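Local coordinates for protein vinylacetyl-CoA Delta-isomerase (Nitrosopumilus maritimus SCM1, PDB 6VJR) that probably dehydrates 4-hydroxybutyryl-CoA and isomerises vinylacetyl-CoA, using FAD together with a [4Fe-4S] cluster, at residues 123-128 against 272-277; 156-161 against 165-170; 305-310 against 381-386; 395-400 against 405-410. All blocks are in the same frame, centred on the assembly; numbering follows the deposited sequence.

Interaction 1 of 4, residues 123-128 against 272-277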
# COMPACT_ATOMS: atom_id res chain seq x y z
N THR A 123 -20.49 -10.80 45.20
CA THR A 123 -21.69 -10.12 44.71
C THR A 123 -22.54 -11.09 43.89
O THR A 123 -22.20 -12.26 43.76
CB THR A 123 -21.22 -8.89 43.93
OG1 THR A 123 -20.12 -9.30 43.12
CG2 THR A 123 -20.66 -7.81 44.85
N ASP A 124 -23.68 -10.62 43.37
CA ASP A 124 -24.56 -11.49 42.59
C ASP A 124 -24.93 -10.83 41.27
O ASP A 124 -26.03 -11.03 40.75
CB ASP A 124 -25.83 -11.86 43.31
CG ASP A 124 -26.64 -10.67 43.78
OD1 ASP A 124 -26.21 -9.56 43.50
OD2 ASP A 124 -27.64 -10.87 44.50
N TYR A 125 -23.97 -10.12 40.68
CA TYR A 125 -24.13 -9.55 39.36
C TYR A 125 -24.42 -10.60 38.29
O TYR A 125 -25.19 -10.34 37.36
CB TYR A 125 -22.93 -8.70 38.96
CG TYR A 125 -22.60 -7.61 39.96
CD1 TYR A 125 -23.49 -6.59 40.24
CD2 TYR A 125 -21.34 -7.53 40.55
CE1 TYR A 125 -23.20 -5.58 41.15
CE2 TYR A 125 -21.04 -6.53 41.47
CZ TYR A 125 -21.95 -5.53 41.75
OH TYR A 125 -21.66 -4.57 42.68
N HIS A 126 -23.76 -11.75 38.38
CA HIS A 126 -23.95 -12.80 37.39
C HIS A 126 -25.38 -13.34 37.47
O HIS A 126 -26.00 -13.55 36.42
CB HIS A 126 -22.88 -13.89 37.55
CG HIS A 126 -22.85 -14.85 36.44
ND1 HIS A 126 -22.46 -14.45 35.18
CD2 HIS A 126 -23.14 -16.16 36.36
CE1 HIS A 126 -22.54 -15.50 34.34
NE2 HIS A 126 -22.95 -16.56 35.06
N LYS A 127 -25.90 -13.58 38.68
CA LYS A 127 -27.28 -14.03 38.88
C LYS A 127 -28.28 -13.03 38.32
O LYS A 127 -29.18 -13.39 37.55
CB LYS A 127 -27.58 -14.31 40.36
CG LYS A 127 -26.82 -15.48 40.96
CD LYS A 127 -27.05 -15.77 42.44
CE LYS A 127 -25.84 -16.37 43.16
NZ LYS A 127 -24.75 -15.39 43.35
N ARG A 128 -28.05 -11.74 38.64
CA ARG A 128 -28.85 -10.66 38.07
C ARG A 128 -28.79 -10.71 36.55
O ARG A 128 -29.83 -10.62 35.87
CB ARG A 128 -28.35 -9.32 38.59
CG ARG A 128 -28.60 -9.08 40.07
CD ARG A 128 -27.91 -7.78 40.38
NE ARG A 128 -28.04 -7.44 41.79
CZ ARG A 128 -27.47 -6.40 42.38
NH1 ARG A 128 -27.58 -6.18 43.69
NH2 ARG A 128 -26.80 -5.57 41.67
N HIS A 272 -21.13 -2.25 40.16
CA HIS A 272 -21.40 -1.12 41.04
C HIS A 272 -20.16 -0.84 41.89
O HIS A 272 -20.08 -1.28 43.03
CB HIS A 272 -22.63 -1.41 41.91
CG HIS A 272 -22.94 -0.35 42.91
ND1 HIS A 272 -22.91 1.00 42.65
CD2 HIS A 272 -23.23 -0.44 44.21
CE1 HIS A 272 -23.22 1.69 43.73
NE2 HIS A 272 -23.40 0.85 44.70
N GLY A 273 -19.16 -0.16 41.31
CA GLY A 273 -17.99 0.30 42.03
C GLY A 273 -16.73 -0.55 41.90
O GLY A 273 -15.68 -0.14 42.40
N GLU A 274 -16.81 -1.73 41.26
CA GLU A 274 -15.66 -2.62 41.13
C GLU A 274 -14.83 -2.19 39.91
O GLU A 274 -14.81 -2.84 38.86
CB GLU A 274 -16.14 -4.06 41.03
CG GLU A 274 -16.98 -4.51 42.22
CD GLU A 274 -18.47 -4.23 42.15
OE1 GLU A 274 -18.97 -3.74 41.10
OE2 GLU A 274 -19.14 -4.51 43.19
N TYR A 275 -14.18 -1.05 40.07
CA TYR A 275 -13.50 -0.34 39.01
C TYR A 275 -12.43 -1.18 38.32
O TYR A 275 -12.15 -0.94 37.15
CB TYR A 275 -12.88 0.93 39.58
CG TYR A 275 -11.85 0.70 40.66
CD1 TYR A 275 -10.51 0.54 40.35
CD2 TYR A 275 -12.23 0.65 41.99
CE1 TYR A 275 -9.57 0.32 41.32
CE2 TYR A 275 -11.29 0.44 42.98
CZ TYR A 275 -9.97 0.26 42.64
OH TYR A 275 -9.11 0.05 43.67
N GLU A 276 -11.82 -2.10 39.07
CA GLU A 276 -10.75 -2.92 38.53
C GLU A 276 -11.24 -3.87 37.44
O GLU A 276 -10.39 -4.44 36.75
CB GLU A 276 -10.01 -3.67 39.64
CG GLU A 276 -10.77 -4.82 40.26
CD GLU A 276 -11.78 -4.55 41.38
OE1 GLU A 276 -11.97 -5.53 42.15
OE2 GLU A 276 -12.37 -3.42 41.48
N PHE A 277 -12.57 -4.05 37.28
CA PHE A 277 -13.09 -4.94 36.25
C PHE A 277 -13.53 -4.19 35.01
O PHE A 277 -13.93 -4.82 34.04
CB PHE A 277 -14.24 -5.82 36.77
CG PHE A 277 -13.74 -6.92 37.69
CD1 PHE A 277 -13.38 -8.14 37.16
CD2 PHE A 277 -13.65 -6.73 39.07
CE1 PHE A 277 -12.96 -9.17 37.99
CE2 PHE A 277 -13.21 -7.75 39.90
CZ PHE A 277 -12.85 -8.95 39.36

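Interaction 2 of 4, residues 156-161 against 165-170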
# COMPACT_ATOMS: atom_id res chain seq x y z
N LYS A 156 -7.39 12.93 29.29
CA LYS A 156 -7.71 12.87 30.71
C LYS A 156 -8.75 11.79 30.96
O LYS A 156 -9.62 11.55 30.13
CB LYS A 156 -8.21 14.20 31.29
CG LYS A 156 -7.21 15.33 31.15
CD LYS A 156 -7.84 16.62 31.62
CE LYS A 156 -6.96 17.80 31.33
NZ LYS A 156 -5.72 17.65 32.06
N GLY A 157 -8.62 11.13 32.11
CA GLY A 157 -9.58 10.13 32.52
C GLY A 157 -10.83 10.77 33.13
O GLY A 157 -10.96 12.00 33.23
N PRO A 158 -11.81 9.94 33.55
CA PRO A 158 -13.07 10.46 34.06
C PRO A 158 -12.94 11.43 35.23
O PRO A 158 -13.56 12.49 35.22
CB PRO A 158 -13.83 9.22 34.51
CG PRO A 158 -13.27 8.17 33.55
CD PRO A 158 -11.81 8.47 33.43
N SER A 159 -12.16 11.05 36.24
CA SER A 159 -12.07 11.88 37.42
C SER A 159 -11.26 13.16 37.19
O SER A 159 -11.24 14.01 38.09
CB SER A 159 -11.52 11.12 38.59
OG SER A 159 -10.18 10.73 38.37
N GLU A 160 -10.61 13.30 36.02
CA GLU A 160 -9.79 14.47 35.70
C GLU A 160 -10.51 15.44 34.74
O GLU A 160 -10.02 16.55 34.49
CB GLU A 160 -8.47 14.08 35.05
CG GLU A 160 -7.61 13.08 35.83
CD GLU A 160 -6.48 12.38 35.07
OE1 GLU A 160 -5.48 12.26 35.79
OE2 GLU A 160 -6.52 11.93 33.89
N GLN A 161 -11.69 15.07 34.21
CA GLN A 161 -12.44 15.99 33.37
C GLN A 161 -12.95 17.16 34.21
O GLN A 161 -13.30 17.03 35.40
CB GLN A 161 -13.63 15.28 32.71
CG GLN A 161 -13.25 14.10 31.83
CD GLN A 161 -12.49 14.51 30.60
OE1 GLN A 161 -12.74 15.58 30.01
NE2 GLN A 161 -11.60 13.63 30.18
N ASP A 165 -19.63 14.73 34.24
CA ASP A 165 -20.65 14.03 33.49
C ASP A 165 -20.16 13.60 32.10
O ASP A 165 -20.89 12.93 31.39
CB ASP A 165 -21.89 14.90 33.33
CG ASP A 165 -22.60 15.22 34.63
OD1 ASP A 165 -22.47 14.42 35.59
OD2 ASP A 165 -23.25 16.29 34.68
N LEU A 166 -18.92 13.96 31.69
CA LEU A 166 -18.46 13.64 30.34
C LEU A 166 -18.17 12.15 30.15
O LEU A 166 -18.03 11.67 29.02
CB LEU A 166 -17.28 14.51 29.94
CG LEU A 166 -17.60 15.99 29.72
CD1 LEU A 166 -16.38 16.92 29.64
CD2 LEU A 166 -18.39 16.12 28.45
N PHE A 167 -18.10 11.43 31.28
CA PHE A 167 -18.26 9.99 31.31
C PHE A 167 -19.42 9.70 32.26
O PHE A 167 -19.56 10.38 33.29
CB PHE A 167 -17.00 9.29 31.83
CG PHE A 167 -15.77 9.34 30.94
CD1 PHE A 167 -15.02 10.51 30.85
CD2 PHE A 167 -15.36 8.23 30.24
CE1 PHE A 167 -13.87 10.54 30.08
CE2 PHE A 167 -14.22 8.28 29.44
CZ PHE A 167 -13.47 9.43 29.40
N THR A 168 -20.19 8.67 31.95
CA THR A 168 -21.38 8.31 32.70
C THR A 168 -21.04 7.79 34.11
O THR A 168 -20.15 6.95 34.30
CB THR A 168 -22.17 7.28 31.88
OG1 THR A 168 -22.59 7.88 30.66
CG2 THR A 168 -23.41 6.79 32.60
N ARG A 169 -21.75 8.32 35.10
CA ARG A 169 -21.45 8.02 36.49
C ARG A 169 -22.70 7.87 37.36
O ARG A 169 -23.78 8.35 37.03
CB ARG A 169 -20.59 9.14 37.09
CG ARG A 169 -21.33 10.48 37.10
CD ARG A 169 -20.40 11.61 37.48
NE ARG A 169 -21.05 12.93 37.46
CZ ARG A 169 -21.32 13.65 38.54
NH1 ARG A 169 -20.78 13.31 39.67
NH2 ARG A 169 -22.02 14.77 38.48
N ILE A 170 -22.51 7.20 38.49
CA ILE A 170 -23.51 7.17 39.54
C ILE A 170 -23.50 8.52 40.26
O ILE A 170 -22.46 8.95 40.75
CB ILE A 170 -23.19 6.05 40.53
CG1 ILE A 170 -23.12 4.69 39.82
CG2 ILE A 170 -24.18 6.02 41.68
CD1 ILE A 170 -22.41 3.62 40.63
O HOH W 1 -15.93 12.52 33.52

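Interaction 3 of 4, residues 305-310 against 381-386. With FAD (flavin-adenine dinucleotide), chain V.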
# COMPACT_ATOMS: atom_id res chain seq x y z
N GLY A 305 -20.67 -6.54 -6.26
CA GLY A 305 -21.76 -6.78 -7.17
C GLY A 305 -22.21 -5.51 -7.90
O GLY A 305 -22.54 -5.57 -9.09
N ALA A 306 -22.26 -4.37 -7.20
CA ALA A 306 -22.63 -3.13 -7.83
C ALA A 306 -21.60 -2.71 -8.87
O ALA A 306 -21.98 -2.28 -9.97
CB ALA A 306 -22.83 -2.08 -6.81
N ALA A 307 -20.30 -2.84 -8.53
CA ALA A 307 -19.25 -2.47 -9.46
C ALA A 307 -19.34 -3.37 -10.72
O ALA A 307 -19.21 -2.92 -11.86
CB ALA A 307 -17.93 -2.61 -8.75
N ALA A 308 -19.56 -4.68 -10.54
CA ALA A 308 -19.65 -5.61 -11.67
C ALA A 308 -20.86 -5.27 -12.54
O ALA A 308 -20.82 -5.39 -13.77
CB ALA A 308 -19.69 -7.04 -11.21
N THR A 309 -21.96 -4.87 -11.87
CA THR A 309 -23.16 -4.49 -12.61
C THR A 309 -22.92 -3.25 -13.47
O THR A 309 -23.32 -3.25 -14.63
CB THR A 309 -24.34 -4.32 -11.68
OG1 THR A 309 -24.62 -5.54 -10.99
CG2 THR A 309 -25.57 -3.84 -12.41
N ILE A 310 -22.35 -2.18 -12.89
CA ILE A 310 -22.13 -0.98 -13.70
C ILE A 310 -21.17 -1.26 -14.87
O ILE A 310 -21.34 -0.74 -15.97
CB ILE A 310 -21.76 0.25 -12.85
CG1 ILE A 310 -21.76 1.53 -13.66
CG2 ILE A 310 -20.40 0.09 -12.16
CD1 ILE A 310 -23.06 1.88 -14.34
N GLN A 381 -15.53 3.16 -7.33
CA GLN A 381 -15.73 4.45 -7.98
C GLN A 381 -14.97 4.49 -9.31
O GLN A 381 -15.47 5.06 -10.27
CB GLN A 381 -15.29 5.59 -7.09
CG GLN A 381 -16.16 5.74 -5.85
CD GLN A 381 -15.97 7.08 -5.18
OE1 GLN A 381 -15.12 7.89 -5.58
NE2 GLN A 381 -16.82 7.34 -4.20
N ASP A 382 -13.78 3.90 -9.36
CA ASP A 382 -13.04 3.80 -10.64
C ASP A 382 -13.90 3.09 -11.69
O ASP A 382 -14.14 3.56 -12.82
CB ASP A 382 -11.74 3.05 -10.41
CG ASP A 382 -10.84 2.82 -11.62
OD1 ASP A 382 -11.21 3.21 -12.78
OD2 ASP A 382 -9.74 2.24 -11.42
N ILE A 383 -14.42 1.91 -11.31
CA ILE A 383 -15.20 1.11 -12.26
C ILE A 383 -16.47 1.84 -12.69
O ILE A 383 -16.91 1.70 -13.82
CB ILE A 383 -15.48 -0.27 -11.64
CG1 ILE A 383 -14.17 -1.05 -11.42
CG2 ILE A 383 -16.46 -1.04 -12.52
CD1 ILE A 383 -14.27 -2.26 -10.56
N ALA A 384 -17.10 2.59 -11.79
CA ALA A 384 -18.39 3.22 -12.08
C ALA A 384 -18.29 4.34 -13.13
O ALA A 384 -19.19 4.51 -13.96
CB ALA A 384 -18.98 3.75 -10.82
N GLY A 385 -17.22 5.13 -13.06
CA GLY A 385 -17.13 6.34 -13.89
C GLY A 385 -17.67 7.59 -13.19
O GLY A 385 -18.19 7.56 -12.07
N GLY A 386 -17.50 8.73 -13.89
CA GLY A 386 -17.84 10.02 -13.32
C GLY A 386 -19.30 10.21 -12.91
O GLY A 386 -19.60 11.05 -12.03
PA FAD V . -16.10 5.55 -18.00
O1A FAD V . -15.35 5.80 -19.26
O2A FAD V . -17.44 4.92 -18.08
O5B FAD V . -15.10 4.75 -17.07
C5B FAD V . -15.61 3.77 -16.13
C4B FAD V . -14.63 2.63 -16.01
O4B FAD V . -14.64 1.90 -17.26
C3B FAD V . -13.15 3.04 -15.79
O3B FAD V . -12.48 2.07 -14.98
C2B FAD V . -12.56 3.05 -17.22
O2B FAD V . -11.16 2.85 -17.33
C1B FAD V . -13.34 1.90 -17.84
N9A FAD V . -13.45 1.94 -19.29
C8A FAD V . -14.20 2.80 -20.05
N7A FAD V . -14.10 2.59 -21.34
C5A FAD V . -13.23 1.52 -21.45
C6A FAD V . -12.75 0.81 -22.57
N6A FAD V . -13.11 1.09 -23.82
N1A FAD V . -11.87 -0.19 -22.35
C2A FAD V . -11.55 -0.46 -21.07
N3A FAD V . -11.93 0.14 -19.95
C4A FAD V . -12.82 1.11 -20.19
N1 FAD V . -14.90 16.23 -18.60
C2 FAD V . -14.91 17.38 -19.35
O2 FAD V . -14.87 17.37 -20.58
N3 FAD V . -15.00 18.60 -18.73
C4 FAD V . -15.03 18.86 -17.38
O4 FAD V . -15.18 20.00 -16.94
C4X FAD V . -15.10 17.66 -16.60
N5 FAD V . -15.20 17.80 -15.27
C5X FAD V . -15.46 16.66 -14.53
C6 FAD V . -15.78 16.75 -13.17
C7 FAD V . -16.12 15.63 -12.42
C7M FAD V . -16.56 15.76 -10.98
C8 FAD V . -15.89 14.35 -12.95
C8M FAD V . -16.22 13.11 -12.18
C9 FAD V . -15.58 14.24 -14.29
C9A FAD V . -15.35 15.38 -15.10
N10 FAD V . -15.07 15.29 -16.46
C10 FAD V . -15.04 16.40 -17.28
C1' FAD V . -15.23 13.97 -17.10
C2' FAD V . -14.09 12.98 -16.95
O2' FAD V . -13.10 13.31 -17.92
C3' FAD V . -14.62 11.58 -17.18
O3' FAD V . -15.36 11.26 -16.01
C4' FAD V . -13.54 10.54 -17.49
O4' FAD V . -12.96 10.70 -18.78
C5' FAD V . -14.05 9.12 -17.35
O5' FAD V . -15.13 8.95 -18.31
P FAD V . -16.52 8.38 -17.79
O1P FAD V . -17.02 9.18 -16.69
O2P FAD V . -17.37 8.22 -19.00
O3P FAD V . -16.24 6.95 -17.20

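Interaction 4 of 4, residues 395-400 against 405-410. With SO4 (sulfate ion), chain H.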
# COMPACT_ATOMS: atom_id res chain seq x y z
N LYS A 395 -35.98 13.53 -9.81
CA LYS A 395 -36.97 14.53 -10.22
C LYS A 395 -36.70 15.02 -11.65
O LYS A 395 -37.65 15.23 -12.40
CB LYS A 395 -36.99 15.69 -9.24
CG LYS A 395 -37.65 15.33 -7.92
CD LYS A 395 -37.69 16.49 -6.95
CE LYS A 395 -38.66 16.29 -5.83
NZ LYS A 395 -38.30 15.14 -5.02
N ASP A 396 -35.42 15.16 -12.02
CA ASP A 396 -35.08 15.46 -13.41
C ASP A 396 -35.37 14.29 -14.34
O ASP A 396 -35.89 14.50 -15.43
CB ASP A 396 -33.67 16.03 -13.44
CG ASP A 396 -33.58 17.33 -12.66
OD1 ASP A 396 -34.28 18.28 -13.05
OD2 ASP A 396 -32.87 17.36 -11.64
N PHE A 397 -35.03 13.07 -13.94
CA PHE A 397 -35.32 11.88 -14.74
C PHE A 397 -36.82 11.71 -15.05
O PHE A 397 -37.19 11.19 -16.10
CB PHE A 397 -34.79 10.66 -13.98
CG PHE A 397 -34.90 9.38 -14.78
CD1 PHE A 397 -34.19 9.25 -15.96
CD2 PHE A 397 -35.67 8.31 -14.35
CE1 PHE A 397 -34.27 8.09 -16.70
CE2 PHE A 397 -35.79 7.16 -15.13
CZ PHE A 397 -35.06 7.04 -16.28
N ARG A 398 -37.69 12.15 -14.12
CA ARG A 398 -39.13 11.99 -14.24
C ARG A 398 -39.78 13.21 -14.90
O ARG A 398 -40.98 13.20 -15.21
CB ARG A 398 -39.80 11.76 -12.89
CG ARG A 398 -39.29 10.56 -12.14
CD ARG A 398 -39.50 9.27 -12.79
NE ARG A 398 -39.16 8.26 -11.78
CZ ARG A 398 -38.98 6.99 -12.08
NH1 ARG A 398 -38.66 6.11 -11.14
NH2 ARG A 398 -39.15 6.59 -13.33
N HIS A 399 -38.96 14.24 -15.18
CA HIS A 399 -39.47 15.51 -15.70
C HIS A 399 -39.86 15.35 -17.17
O HIS A 399 -39.17 14.70 -17.93
CB HIS A 399 -38.40 16.58 -15.53
CG HIS A 399 -38.87 17.96 -15.84
ND1 HIS A 399 -38.91 18.45 -17.12
CD2 HIS A 399 -39.35 18.92 -15.04
CE1 HIS A 399 -39.43 19.68 -17.08
NE2 HIS A 399 -39.68 19.99 -15.83
N PRO A 400 -40.94 15.98 -17.68
CA PRO A 400 -41.32 15.80 -19.08
C PRO A 400 -40.31 16.28 -20.13
O PRO A 400 -40.30 15.74 -21.23
CB PRO A 400 -42.67 16.52 -19.21
CG PRO A 400 -43.21 16.55 -17.77
CD PRO A 400 -41.99 16.66 -16.87
N LEU A 405 -34.46 13.46 -22.28
CA LEU A 405 -33.09 13.80 -22.58
C LEU A 405 -32.14 12.87 -21.82
O LEU A 405 -31.16 12.42 -22.38
CB LEU A 405 -32.81 15.27 -22.29
CG LEU A 405 -33.64 16.27 -23.12
CD1 LEU A 405 -33.34 17.71 -22.75
CD2 LEU A 405 -33.46 16.09 -24.61
N LEU A 406 -32.45 12.59 -20.55
CA LEU A 406 -31.65 11.69 -19.74
C LEU A 406 -31.77 10.25 -20.23
O LEU A 406 -30.78 9.53 -20.24
CB LEU A 406 -32.03 11.84 -18.28
CG LEU A 406 -31.69 13.19 -17.67
CD1 LEU A 406 -32.24 13.33 -16.28
CD2 LEU A 406 -30.17 13.48 -17.69
N LYS A 407 -32.98 9.81 -20.59
CA LYS A 407 -33.17 8.46 -21.10
C LYS A 407 -32.39 8.25 -22.39
O LYS A 407 -31.87 7.16 -22.63
CB LYS A 407 -34.66 8.18 -21.28
CG LYS A 407 -35.41 8.08 -19.97
CD LYS A 407 -36.93 7.92 -20.07
CE LYS A 407 -37.55 7.65 -18.76
NZ LYS A 407 -37.58 8.84 -17.89
N LYS A 408 -32.27 9.28 -23.20
CA LYS A 408 -31.50 9.21 -24.44
C LYS A 408 -29.99 9.22 -24.13
O LYS A 408 -29.25 8.33 -24.55
CB LYS A 408 -31.90 10.40 -25.31
CG LYS A 408 -31.05 10.60 -26.55
CD LYS A 408 -31.49 11.80 -27.36
CE LYS A 408 -30.53 12.12 -28.46
NZ LYS A 408 -30.72 11.19 -29.56
N TYR A 409 -29.54 10.21 -23.36
CA TYR A 409 -28.12 10.50 -23.26
C TYR A 409 -27.38 9.65 -22.24
O TYR A 409 -26.17 9.53 -22.36
CB TYR A 409 -27.89 11.99 -23.06
CG TYR A 409 -27.98 12.70 -24.40
CD1 TYR A 409 -27.05 12.45 -25.40
CD2 TYR A 409 -29.01 13.57 -24.70
CE1 TYR A 409 -27.13 13.09 -26.62
CE2 TYR A 409 -29.10 14.22 -25.92
CZ TYR A 409 -28.16 13.98 -26.90
OH TYR A 409 -28.24 14.65 -28.10
N LEU A 410 -28.08 9.08 -21.24
CA LEU A 410 -27.40 8.28 -20.22
C LEU A 410 -27.49 6.78 -20.50
O LEU A 410 -27.31 5.93 -19.62
CB LEU A 410 -27.89 8.67 -18.84
CG LEU A 410 -27.67 10.14 -18.48
CD1 LEU A 410 -28.00 10.31 -17.02
CD2 LEU A 410 -26.24 10.63 -18.77
S SO4 H . -36.06 18.37 -3.51
O1 SO4 H . -34.81 17.74 -3.83
O2 SO4 H . -35.93 19.04 -2.24
O3 SO4 H . -37.08 17.36 -3.42
O4 SO4 H . -36.41 19.32 -4.53
O HOH W 2 -39.59 7.91 -15.93

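Interaction 1 of 4, residues 123-128 against 272-277
Tyr-125 and Glu-274 approach from opposite directions where the start of helix 125-139 faces the loop after strand 269-272, which includes an inverse gamma turn centred on Glu-274. Tyr-125 stands in the first turn of its helix. From CB its chain leaves with CG anti to the carbonyl carbon (chi1 -55°), which sends the ring across to the loop. Obliquely to the ring, Tyr-125 CE1 passes 4.0 Å from His-272 N. Tyr-125 CE2 comes to 3.3 Å from Glu-274 OE2, which lies near the ring plane at its edge. At the tip, the phenol OH donates a short bond of 2.6 Å to Glu-274 OE2, entering on the syn lone pair of that oxygen. Ring and carboxylate planes stand 73° apart, so the acid is turned well across the ring.

The carboxylate is fixed from its own side too. A bend at chi2 folds the Glu-274 chain back over its turn, and OE1 accepts the backbone N-H of His-272 at 2.8 Å, again through a syn lone pair. With one oxygen given to each partner, the buried acid has little freedom to rotate.

Thr-123 adds a methyl beside the same acid, its CG2 4.0 Å from OE2, while its hydroxyl bonds to Asp-118, which also accepts the backbone N-H of Tyr-125. Arg-128, one turn further along the helix, bonds to the carbonyl of Val-269, so the helix is also tied to strand 269-272. On the His-272 side, the phenol OH of Tyr-125 also rests 3.4 Å from His-272 CB.

Interaction 2 of 4, residues 156-161 against 165-170
The carbonyl oxygen of Lys-156 lies 4.4 Å from Phe-167 CE1, where a loop with a 3-10 turn at 158-160 folds back on the approach to strand 169-173. Next, Gly-157 N donates to Glu-160 OE2 in an almost straight bond (172°), so the turn is closed by a side chain as well as by its backbone. Pro-158 then meets the ring face: its CG sits 3.9 Å from the centroid of the Phe-167 ring and only 12° off the normal, a CH-pi contact over the middle of one face. Its carbonyl oxygen accepts a hydrogen bond from a water that in turn weakly accepts the backbone N-H of Phe-167, bridging the two segments.

Gln-161 ends the turn. Bent at chi2 (-67°), its chain brings CG to 4.0 Å from Phe-167 CE1 and sets NE2 in plane at the ring edge. That amide nitrogen bonds to Asp-153 O and, weakly, to Lys-156 O, which holds it beside the ring. Phe-167 also packs within about 4 Å of the side chain of Lys-151, a residue that binds FAD. The other end of the amide, Gln-161 OE1, touches Leu-166 CD1 at 3.9 Å.

Interaction 3 of 4, residues 305-310 against 381-386
Ile-310 packs its CG2 methyl 3.7 Å from Ala-384 CA, joining helix 295-314 to the C-terminal end of helix 372-384 within a helical region related to the acyl-CoA dehydrogenases. Chi1 of -170° leaves that methyl between backbone N and carbonyl carbon, aimed at the facing helix, and it also meets Ile-383 CG2 at 4.1 Å. Ile-383 answers with two branches: CG2 lies 3.4 Å from Ala-307 O, and CD1 reaches Ala-307 CB. With an alanine in place of Ile-310 the CG2 methyl is gone, which would probably open a gap against Ala-384 and leave Ile-383 CG2 without a neighbour on that side.

Beyond this shell, Ile-310 is backed by Leu-425 and Ile-428 of helix 418-432, and Ile-383 by Ile-326. On its other side the end of helix 372-384 holds FAD. Asp-382 OD1 accepts a hydrogen bond from the ribose hydroxyl O3B at 2.8 Å, while OD2 pairs with Lys-325. Gly-385, at positive phi, brings its CA to 3.5 Å from FAD O3P, and Gly-386 N donates to phosphate O1P at 2.9 Å. Lys-151 and Arg-154 of the second subunit bond to the cofactor. The chemistry is divided: methyls seat the helix, its polar end holds the nucleotide.

Interaction 4 of 4, residues 395-400 against 405-410
Lys-407 NZ is held from two directions: it stands over one face of the Phe-397 ring, 3.6 Å from the centroid in a cation-pi contact, and donates to a water at 3.0 Å. The same water accepts from Arg-398 NH2 and so bridges the two cationic side chains. Phe-397 O is also near NZ, but the angle is too poor for a hydrogen bond.

These residues join two short helices, 394-397 and 402-409, across a short connection in which the His-399 side chain caps the start of the second through the backbone nitrogens of Glu-401 and Ala-402. Phe-397 has CG anti to its own N (chi1 -174°), which turns the ring toward the second helix. The Lys-407 chain runs out straight until its last torsion, where a bend (chi4 73°) folds the ammonium over the ring; lower down, CG touches Phe-397 CE1 at 3.5 Å. Leu-406 meets the ring at its edge, CB lying 4.1 Å from CD1, and lays its CD1 methyl 3.7 Å from Phe-397 N.

Arg-398 sets a face of its guanidinium against Phe-397 CD2, and NH1 pairs with Glu-394. Val-418 and Met-422 of helix 418-432 also pack against Phe-397, and Asp-396 bonds to Ser-393 and to the backbone N of Phe-22 and Gly-23 of the second subunit. A serine at Phe-397 would probably leave the Lys-407 ammonium without its aromatic face and a gap beside Leu-406. The like charges at Arg-398 NH2 and Lys-407 NZ, 5.3 Å apart, are probably made tolerable by the aromatic face, the shared water and Glu-394.

Interactions 1 and 2 share one side of the chain and touch through His-272 and Ile-170, the 156-161/165-170 loop being nested in the chain span closed by interaction 1. Interactions 3 and 4 lie across the chain's centre from interaction 1, with centres about 21 Å apart, and their segments reach helix 418-432. Chemistry follows place: interaction 3 is buried and largely aliphatic, interaction 2, also buried, sets proline against an aromatic face, interaction 1, only partly buried, seals a carboxylate by hydrogen bonds, and interaction 4 carries an exposed lysine over a buried ring. Interactions 2, 3 and 4 also touch the second subunit, where Lys-408 of one chain pairs with Asp-165 of another.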